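Local coordinates for PR domain zinc finger protein 2 (Homo sapiens, PDB 2QPW) that methylates a lysine of histone H3 with S-adenosyl-L-methionine as methyl donor, this chain being its PR/SET methyltransferase domain, at residues 78-81 with 85-88; 33-36 with 42-45. All coordinates share one frame; numbering follows the deposited sequence.

Contact 1 of 2, residues 78-81 with 85-88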
ATOM      1  N   GLU A  78      -5.793  -4.422   9.590  1.00 17.88           N
ATOM      2  CA  GLU A  78      -6.622  -4.640  10.812  1.00 19.10           C
ATOM      3  C   GLU A  78      -6.142  -3.779  11.966  1.00 18.11           C
ATOM      4  O   GLU A  78      -4.929  -3.714  12.233  1.00 17.56           O
ATOM      5  CB  GLU A  78      -6.632  -6.148  11.157  1.00 18.85           C
ATOM      6  CG  GLU A  78      -7.286  -6.962  10.013  1.00 20.09           C
ATOM      7  CD  GLU A  78      -7.276  -8.458  10.248  1.00 24.24           C
ATOM      8  OE1 GLU A  78      -8.069  -8.909  11.108  1.00 25.03           O
ATOM      9  OE2 GLU A  78      -6.521  -9.178   9.533  1.00 29.45           O
ATOM     10  N   VAL A  79      -7.075  -3.089  12.637  1.00 17.01           N
ATOM     11  CA  VAL A  79      -6.727  -2.158  13.709  1.00 16.89           C
ATOM     12  C   VAL A  79      -7.760  -2.349  14.811  1.00 16.39           C
ATOM     13  O   VAL A  79      -8.941  -2.467  14.517  1.00 16.89           O
ATOM     14  CB  VAL A  79      -6.798  -0.667  13.233  1.00 17.27           C
ATOM     15  CG1 VAL A  79      -6.558   0.282  14.405  1.00 19.19           C
ATOM     16  CG2 VAL A  79      -5.743  -0.425  12.092  1.00 18.43           C
ATOM     17  N   TYR A  80      -7.300  -2.384  16.052  1.00 15.95           N
ATOM     18  CA  TYR A  80      -8.174  -2.616  17.224  1.00 16.71           C
ATOM     19  C   TYR A  80      -8.728  -1.301  17.733  1.00 16.68           C
ATOM     20  O   TYR A  80      -7.961  -0.335  17.931  1.00 16.66           O
ATOM     21  CB  TYR A  80      -7.353  -3.260  18.360  1.00 16.70           C
ATOM     22  CG  TYR A  80      -8.127  -3.454  19.658  1.00 17.48           C
ATOM     23  CD1 TYR A  80      -9.035  -4.502  19.781  1.00 20.61           C
ATOM     24  CD2 TYR A  80      -7.975  -2.568  20.731  1.00 20.90           C
ATOM     25  CE1 TYR A  80      -9.781  -4.694  20.953  1.00 19.66           C
ATOM     26  CE2 TYR A  80      -8.719  -2.762  21.948  1.00 20.78           C
ATOM     27  CZ  TYR A  80      -9.607  -3.824  22.033  1.00 21.14           C
ATOM     28  OH  TYR A  80     -10.344  -4.036  23.199  1.00 21.04           O
ATOM     29  N   TYR A  81     -10.041  -1.288  18.010  1.00 17.22           N
ATOM     30  CA  TYR A  81     -10.703  -0.123  18.645  1.00 17.19           C
ATOM     31  C   TYR A  81     -11.349  -0.523  19.979  1.00 17.36           C
ATOM     32  O   TYR A  81     -12.248  -1.350  19.993  1.00 16.46           O
ATOM     33  CB  TYR A  81     -11.762   0.478  17.697  1.00 17.34           C
ATOM     34  CG  TYR A  81     -11.093   1.053  16.459  1.00 19.68           C
ATOM     35  CD1 TYR A  81     -10.701   2.385  16.408  1.00 24.39           C
ATOM     36  CD2 TYR A  81     -10.795   0.222  15.366  1.00 22.42           C
ATOM     37  CE1 TYR A  81     -10.024   2.899  15.274  1.00 24.16           C
ATOM     38  CE2 TYR A  81     -10.116   0.706  14.253  1.00 24.37           C
ATOM     39  CZ  TYR A  81      -9.741   2.052  14.197  1.00 24.38           C
ATOM     40  OH  TYR A  81      -9.055   2.536  13.049  1.00 23.75           O
ATOM     41  N   GLY A  85     -13.896  -3.524  19.075  1.00 16.01           N
ATOM     42  CA  GLY A  85     -13.258  -4.794  18.706  1.00 16.89           C
ATOM     43  C   GLY A  85     -12.207  -4.645  17.587  1.00 16.62           C
ATOM     44  O   GLY A  85     -11.797  -3.544  17.288  1.00 16.76           O
ATOM     45  N   TRP A  86     -11.779  -5.770  17.015  1.00 16.38           N
ATOM     46  CA  TRP A  86     -10.869  -5.791  15.862  1.00 17.72           C
ATOM     47  C   TRP A  86     -11.646  -5.416  14.608  1.00 18.33           C
ATOM     48  O   TRP A  86     -12.670  -6.048  14.297  1.00 19.28           O
ATOM     49  CB  TRP A  86     -10.190  -7.182  15.712  1.00 18.33           C
ATOM     50  CG  TRP A  86      -9.020  -7.291  16.612  1.00 17.03           C
ATOM     51  CD1 TRP A  86      -8.953  -7.912  17.868  1.00 17.77           C
ATOM     52  CD2 TRP A  86      -7.742  -6.716  16.376  1.00 16.74           C
ATOM     53  NE1 TRP A  86      -7.682  -7.756  18.387  1.00 16.83           N
ATOM     54  CE2 TRP A  86      -6.924  -7.018  17.495  1.00 17.01           C
ATOM     55  CE3 TRP A  86      -7.196  -5.978  15.309  1.00 13.41           C
ATOM     56  CZ2 TRP A  86      -5.585  -6.602  17.578  1.00 17.20           C
ATOM     57  CZ3 TRP A  86      -5.843  -5.555  15.396  1.00 16.69           C
ATOM     58  CH2 TRP A  86      -5.067  -5.865  16.514  1.00 16.87           C
ATOM     59  N   MET A  87     -11.187  -4.378  13.905  1.00 17.31           N
ATOM     60  CA  MET A  87     -11.891  -3.927  12.733  1.00 18.55           C
ATOM     61  C   MET A  87     -10.968  -3.938  11.499  1.00 18.53           C
ATOM     62  O   MET A  87      -9.752  -3.799  11.643  1.00 19.70           O
ATOM     63  CB  MET A  87     -12.542  -2.557  13.036  1.00 19.07           C
ATOM     64  CG  MET A  87     -13.593  -2.705  14.273  1.00 21.74           C
ATOM     65  SD  MET A  87     -15.111  -3.566  13.809  1.00 20.59           S
ATOM     66  CE  MET A  87     -15.571  -2.438  12.665  1.00 16.79           C
ATOM     67  N   CYS A  88     -11.531  -4.206  10.328  1.00 18.32           N
ATOM     68  CA  CYS A  88     -10.771  -4.083   9.068  1.00 19.63           C
ATOM     69  C   CYS A  88     -10.968  -2.665   8.553  1.00 19.74           C
ATOM     70  O   CYS A  88     -12.099  -2.143   8.575  1.00 20.92           O
ATOM     71  CB  CYS A  88     -11.290  -5.069   8.018  1.00 20.33           C
ATOM     72  SG  CYS A  88     -11.049  -6.784   8.487  1.00 24.14           S
TER
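The closing end of the beta hairpin formed by strands 76-81 and 85-90 brings residues 78-81 against 85-88, with Tyr-80 lying across Trp-86. Tyr-80 sets its CB over the six-membered ring of the indole, 3.7 Å from the ring centroid and only 5° off the normal, a CH-pi contact. CG stands anti to the backbone N (chi1 176°), which turns the CD1 edge of the phenol toward the face of the five-membered ring. There the pair is edge-to-face, with planes inclined at 57° and Tyr-80 CD1 3.8 Å from Trp-86 NE1. The far rim of the indole reaches back along the partner strand: Trp-86 CZ3 comes edge-on to Glu-78 O and lies 3.6 Å from the backbone N of Tyr-80.

Four backbone hydrogen bonds fix the antiparallel register. Val-79 and Met-87 form one hydrogen-bonded pair; Tyr-81 and Gly-85 form the other, next to the turn, where the bond from Tyr-81 N to Gly-85 O measures 2.9 Å and is almost straight. Gly-85 has a positive phi, a backbone setting that suits glycine. The hairpin belongs to the three-stranded antiparallel sheet of this PR/SET domain, in which strand 85-90 is central, flanked by 63-65 and 76-81; Cys-88 bonds through its backbone to Lys-65.

Glu-78, Tyr-80, Trp-86 and Cys-88 share one face of the sheet. Here Glu-78 CG rests 4.1 Å from Cys-88 SG, and both side chains also touch Arg-67. On the other face Tyr-81 and Met-87 cross at about a right angle, Tyr-81 CD2 lying 4.0 Å from Met-87 CB. Bends at chi2 and chi3 then lead the Met-87 thioether away from the partner strand, while Lys-64 makes a cation-pi contact with the Tyr-81 ring.

Contact 2 of 2, residues 33-36 with 42-45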
ATOM      1  N   LEU A  33       1.744   8.244  -9.044  1.00 18.22           N
ATOM      2  CA  LEU A  33       1.011   7.017  -9.449  1.00 19.09           C
ATOM      3  C   LEU A  33       1.327   6.629 -10.896  1.00 20.15           C
ATOM      4  O   LEU A  33       1.363   7.507 -11.786  1.00 20.45           O
ATOM      5  CB  LEU A  33      -0.513   7.226  -9.293  1.00 20.13           C
ATOM      6  CG  LEU A  33      -1.019   7.587  -7.887  1.00 21.48           C
ATOM      7  CD1 LEU A  33      -2.544   7.491  -7.887  1.00 24.67           C
ATOM      8  CD2 LEU A  33      -0.455   6.645  -6.823  1.00 24.26           C
ATOM      9  N   PHE A  34       1.542   5.332 -11.145  1.00 19.29           N
ATOM     10  CA  PHE A  34       1.944   4.845 -12.462  1.00 20.27           C
ATOM     11  C   PHE A  34       1.769   3.338 -12.451  1.00 19.71           C
ATOM     12  O   PHE A  34       1.929   2.726 -11.388  1.00 19.61           O
ATOM     13  CB  PHE A  34       3.428   5.222 -12.763  1.00 20.61           C
ATOM     14  CG  PHE A  34       3.769   5.191 -14.231  1.00 24.10           C
ATOM     15  CD1 PHE A  34       3.278   6.168 -15.090  1.00 26.13           C
ATOM     16  CD2 PHE A  34       4.510   4.144 -14.756  1.00 29.24           C
ATOM     17  CE1 PHE A  34       3.543   6.117 -16.446  1.00 29.05           C
ATOM     18  CE2 PHE A  34       4.801   4.094 -16.123  1.00 30.21           C
ATOM     19  CZ  PHE A  34       4.304   5.078 -16.959  1.00 28.99           C
ATOM     20  N   PRO A  35       1.410   2.708 -13.615  1.00 19.69           N
ATOM     21  CA  PRO A  35       1.280   1.231 -13.605  1.00 18.58           C
ATOM     22  C   PRO A  35       2.378   0.464 -12.815  1.00 18.90           C
ATOM     23  O   PRO A  35       3.578   0.797 -12.930  1.00 18.94           O
ATOM     24  CB  PRO A  35       1.301   0.882 -15.109  1.00 19.47           C
ATOM     25  CG  PRO A  35       0.623   2.042 -15.742  1.00 20.20           C
ATOM     26  CD  PRO A  35       1.048   3.274 -14.936  1.00 20.30           C
ATOM     27  N   SER A  36       1.983  -0.528 -12.010  1.00 17.09           N
ATOM     28  CA  SER A  36       2.926  -1.290 -11.174  1.00 18.49           C
ATOM     29  C   SER A  36       3.798  -2.185 -12.057  1.00 18.78           C
ATOM     30  O   SER A  36       3.303  -2.671 -13.053  1.00 21.18           O
ATOM     31  CB  SER A  36       2.161  -2.205 -10.211  1.00 16.81           C
ATOM     32  OG  SER A  36       3.077  -2.908  -9.375  1.00 18.22           O
ATOM     33  N   ARG A  42      -2.494  -3.349 -12.733  1.00 19.35           N
ATOM     34  CA  ARG A  42      -2.926  -2.366 -11.703  1.00 19.69           C
ATOM     35  C   ARG A  42      -1.999  -1.147 -11.533  1.00 18.66           C
ATOM     36  O   ARG A  42      -0.845  -1.148 -12.002  1.00 17.85           O
ATOM     37  CB  ARG A  42      -3.253  -3.040 -10.346  1.00 21.43           C
ATOM     38  CG  ARG A  42      -2.151  -3.811  -9.674  1.00 22.42           C
ATOM     39  CD  ARG A  42      -2.513  -4.154  -8.207  1.00 24.07           C
ATOM     40  NE  ARG A  42      -2.325  -2.958  -7.360  1.00 27.04           N
ATOM     41  CZ  ARG A  42      -2.342  -2.934  -6.025  1.00 29.14           C
ATOM     42  NH1 ARG A  42      -2.147  -1.781  -5.388  1.00 30.07           N
ATOM     43  NH2 ARG A  42      -2.507  -4.040  -5.325  1.00 22.21           N
ATOM     44  N   ILE A  43      -2.519  -0.092 -10.896  1.00 17.85           N
ATOM     45  CA  ILE A  43      -1.732   1.098 -10.623  1.00 16.40           C
ATOM     46  C   ILE A  43      -0.904   0.858  -9.375  1.00 17.26           C
ATOM     47  O   ILE A  43      -1.382   0.220  -8.422  1.00 17.03           O
ATOM     48  CB  ILE A  43      -2.647   2.368 -10.500  1.00 16.55           C
ATOM     49  CG1 ILE A  43      -3.312   2.670 -11.867  1.00 15.34           C
ATOM     50  CG2 ILE A  43      -1.873   3.551  -9.960  1.00 16.96           C
ATOM     51  CD1 ILE A  43      -2.264   2.875 -13.051  1.00 17.28           C
ATOM     52  N   GLY A  44       0.337   1.352  -9.398  1.00 16.15           N
ATOM     53  CA  GLY A  44       1.255   1.302  -8.244  1.00 14.84           C
ATOM     54  C   GLY A  44       1.824   2.706  -7.948  1.00 15.00           C
ATOM     55  O   GLY A  44       1.352   3.700  -8.505  1.00 15.40           O
ATOM     56  N   VAL A  45       2.779   2.782  -7.002  1.00 13.98           N
ATOM     57  CA  VAL A  45       3.349   4.049  -6.522  1.00 14.82           C
ATOM     58  C   VAL A  45       4.865   3.992  -6.697  1.00 15.08           C
ATOM     59  O   VAL A  45       5.479   2.981  -6.362  1.00 14.76           O
ATOM     60  CB  VAL A  45       3.037   4.268  -5.003  1.00 14.50           C
ATOM     61  CG1 VAL A  45       3.496   5.633  -4.539  1.00 15.71           C
ATOM     62  CG2 VAL A  45       1.497   4.080  -4.742  1.00 15.09           C
TER
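Arg-42 meets Ser-36 through its carbonyl: Arg-42 O accepts Ser-36 N at 2.9 Å, with a nearly straight N-H...O angle of 177°. The same oxygen receives a longer CA-H...O contact from Pro-35. Ser-36 thus has its backbone N satisfied by this bond, while its buried OG goes to Glu-136. At the guanidinium end of Arg-42, NE makes a weak bond to Ile-43 O, and NH1 makes another weak one to Tyr-102 O.

Ile-43 pairs with Pro-35 as a non-hydrogen-bonded antiparallel pair, their CA atoms 4.2 Å apart. Ile-43 sets off away from the partner strand, yet both branches come back to it. CG1 lies anti to the carbonyl carbon, and a bend at the second torsion (chi2 -57°) brings CD1 alongside the proline ring, 3.8 Å from Pro-35 CD; the two side chains point the same way. The CG2 branch meets Leu-33 CB at 4.0 Å. Ile-43 N is held by Glu-14.

Strands 31-35 and 43-47 form a two-stranded antiparallel hairpin of the PR/SET domain. Over 33-35 and 43-45 the axes approach to 4.4 Å, with 130° between their directions, a marked departure from strict antiparallel. Within these segments the hydrogen-bonded pair is Gly-44 with Phe-34: Gly-44 N gives to Phe-34 O at 2.9 Å, and Phe-34 N to Gly-44 O. Phe-34 O also accepts Trp-46 NE1. Gly-44 has no side chain to come between its backbone and Ser-36 CB, 4.1 Å from Gly-44 N.

Val-45 finishes the segment opposite Leu-33. The two side chains approach at a slant, Val-45 CG2 resting 3.8 Å from Leu-33 CD2, while Val-45 also bonds by its backbone to Leu-137.

Contacts 1 and 2 each close an antiparallel hairpin, but the hairpins belong to separate sheets and lie on opposite sides of the chain's centre, with about 15 Å between nearest atoms. Contact 2 sits deeper, its centre about 11 Å from the chain's centre, and six of its eight residues are buried; the centre of contact 1 is about 18 Å out, with two buried. The chemistry follows: at 33-36 with 42-45 aliphatic branches pack together, bonds to Glu-14 and Glu-136 tie the hairpin to its surroundings, and Trp-46 adds one within it. At 78-81 with 85-88 an exposed tyrosine-tryptophan pair dominates one face, and these short segments run closer to antiparallel.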